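Local structure of arginine kinase (Anthopleura japonica, 4RF6) at residues Lys158-Leu163 and Glu259-Leu264. The protein catalyses the reversible transfer of a phosphoryl group from ATP to L-arginine, giving phospho-L-arginine and ADP, with two phosphagen kinase repeats joined in one chain. Residues are numbered along the deposited sequence; the frame is centred on the assembly and turned at random.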
loop_
_atom_site.group_PDB
_atom_site.type_symbol
_atom_site.label_atom_id
_atom_site.label_comp_id
_atom_site.label_asym_id
_atom_site.label_seq_id
_atom_site.Cartn_x
_atom_site.Cartn_y
_atom_site.Cartn_z
ATOM N N LYS A 158 -30.189 13.197 -2.728
ATOM C CA LYS A 158 -30.034 13.566 -1.325
ATOM C C LYS A 158 -28.646 13.209 -0.819
ATOM O O LYS A 158 -28.014 13.998 -0.118
ATOM C CB LYS A 158 -31.095 12.882 -0.460
ATOM C CG LYS A 158 -32.403 13.652 -0.392
ATOM C CD LYS A 158 -33.605 12.726 -0.350
ATOM C CE LYS A 158 -34.066 12.439 1.067
ATOM N NZ LYS A 158 -35.564 12.379 1.121
ATOM N N VAL A 159 -28.179 12.018 -1.181
ATOM C CA VAL A 159 -26.878 11.539 -0.725
ATOM C C VAL A 159 -25.756 12.416 -1.267
ATOM O O VAL A 159 -24.893 12.872 -0.511
ATOM C CB VAL A 159 -26.645 10.062 -1.109
ATOM C CG1 VAL A 159 -25.188 9.678 -0.904
ATOM C CG2 VAL A 159 -27.546 9.157 -0.285
ATOM N N VAL A 160 -25.778 12.654 -2.576
ATOM C CA VAL A 160 -24.758 13.478 -3.231
ATOM C C VAL A 160 -24.665 14.871 -2.598
ATOM O O VAL A 160 -23.566 15.400 -2.390
ATOM C CB VAL A 160 -24.997 13.579 -4.750
ATOM C CG1 VAL A 160 -24.089 14.623 -5.380
ATOM C CG2 VAL A 160 -24.773 12.222 -5.409
ATOM N N GLY A 161 -25.820 15.446 -2.265
ATOM C CA GLY A 161 -25.873 16.729 -1.584
ATOM C C GLY A 161 -25.102 16.751 -0.274
ATOM O O GLY A 161 -24.457 17.750 0.057
ATOM N N VAL A 162 -25.172 15.655 0.476
ATOM C CA VAL A 162 -24.417 15.541 1.717
ATOM C C VAL A 162 -22.946 15.284 1.416
ATOM O O VAL A 162 -22.062 15.932 1.981
ATOM C CB VAL A 162 -24.953 14.415 2.625
ATOM C CG1 VAL A 162 -24.018 14.189 3.796
ATOM C CG2 VAL A 162 -26.342 14.746 3.129
ATOM N N LEU A 163 -22.687 14.339 0.517
ATOM C CA LEU A 163 -21.316 13.941 0.211
ATOM C C LEU A 163 -20.471 15.100 -0.315
ATOM O O LEU A 163 -19.351 15.311 0.148
ATOM C CB LEU A 163 -21.286 12.756 -0.764
ATOM C CG LEU A 163 -21.804 11.418 -0.232
ATOM C CD1 LEU A 163 -21.615 10.305 -1.253
ATOM C CD2 LEU A 163 -21.130 11.053 1.083
ATOM N N GLU A 259 -22.814 12.286 9.686
ATOM C CA GLU A 259 -23.275 13.453 8.935
ATOM C C GLU A 259 -24.446 13.103 8.015
ATOM O O GLU A 259 -25.450 13.821 7.961
ATOM C CB GLU A 259 -22.130 14.075 8.127
ATOM C CG GLU A 259 -22.559 15.232 7.226
ATOM C CD GLU A 259 -23.205 16.384 7.989
ATOM O OE1 GLU A 259 -22.945 16.529 9.203
ATOM O OE2 GLU A 259 -23.974 17.149 7.366
ATOM N N ILE A 260 -24.310 11.996 7.291
ATOM C CA ILE A 260 -25.397 11.487 6.467
ATOM C C ILE A 260 -26.608 11.178 7.351
ATOM O O ILE A 260 -27.734 11.553 7.024
ATOM C CB ILE A 260 -24.973 10.226 5.685
ATOM C CG1 ILE A 260 -23.896 10.563 4.652
ATOM C CG2 ILE A 260 -26.172 9.596 4.999
ATOM C CD1 ILE A 260 -23.263 9.339 3.977
ATOM N N ASP A 261 -26.363 10.502 8.474
ATOM C CA ASP A 261 -27.421 10.154 9.419
ATOM C C ASP A 261 -28.157 11.411 9.884
ATOM O O ASP A 261 -29.389 11.481 9.831
ATOM C CB ASP A 261 -26.830 9.408 10.626
ATOM C CG ASP A 261 -27.893 8.702 11.465
ATOM O OD1 ASP A 261 -29.095 8.988 11.279
ATOM O OD2 ASP A 261 -27.514 7.862 12.315
ATOM N N LYS A 262 -27.389 12.400 10.335
ATOM C CA LYS A 262 -27.935 13.680 10.785
ATOM C C LYS A 262 -28.860 14.321 9.746
ATOM O O LYS A 262 -29.998 14.681 10.051
ATOM C CB LYS A 262 -26.786 14.638 11.112
ATOM C CG LYS A 262 -27.222 16.061 11.418
ATOM C CD LYS A 262 -26.030 17.009 11.410
ATOM C CE LYS A 262 -26.210 18.127 12.422
ATOM N NZ LYS A 262 -25.009 19.006 12.490
ATOM N N LYS A 263 -28.368 14.447 8.517
ATOM C CA LYS A 263 -29.096 15.150 7.469
ATOM C C LYS A 263 -30.218 14.322 6.844
ATOM O O LYS A 263 -31.204 14.879 6.356
ATOM C CB LYS A 263 -28.129 15.614 6.376
ATOM C CG LYS A 263 -27.125 16.673 6.827
ATOM C CD LYS A 263 -27.830 17.984 7.183
ATOM C CE LYS A 263 -26.842 19.064 7.616
ATOM N NZ LYS A 263 -25.768 19.262 6.603
ATOM N N LEU A 264 -30.077 12.999 6.858
ATOM C CA LEU A 264 -30.990 12.147 6.093
ATOM C C LEU A 264 -31.757 11.095 6.900
ATOM O O LEU A 264 -32.928 10.835 6.618
ATOM C CB LEU A 264 -30.260 11.482 4.922
ATOM C CG LEU A 264 -29.703 12.436 3.864
ATOM C CD1 LEU A 264 -29.142 11.674 2.675
ATOM C CD2 LEU A 264 -30.779 13.405 3.415
#
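Val162 enters as a knob between Glu259, Ile260, Lys263 and Leu264, and its two methyls divide that hole. Val162 CG1, anti to the backbone N (chi1 171°), lies 3.7 Å from Ile260 CG1 and also touches the CG methylene of Glu259. Val162 CG2, beside the backbone N, lies 3.8 Å from Lys263 CB and meets Leu264 tip to tip. One turn earlier on its helix, Lys158 receives Leu264: CD2 of the leucine lies against Lys158 CB at 3.9 Å, while CD1 rests on the Lys158 carbonyl and approaches Val159 CG2 at 4.2 Å. On the inner side, Ile260 CD1 reaches Leu163 CD2 at 4.0 Å, and Leu235 of strand 235-242 touches both Val159 and Ile260, so this apolar side continues into the sheet. The outer side is looser and polar. There Lys263 folds back along its own helix, and its NZ approaches Glu259 OE2 almost end-on, in line with the C-O bond, in a 2.9 Å salt bridge; the aliphatic parts of both residues remain against Val162. At the other end of the contact, the bent Lys158 chain carries its NZ to a hydrogen bond with Tyr141. The segment axes approach to 10.0 Å at their closest, with 127° between their directions. The contact joins the C-terminal ends of helices 149-163 and 246-264, two helices packed against the antiparallel sheet of the phosphagen kinase catalytic domain.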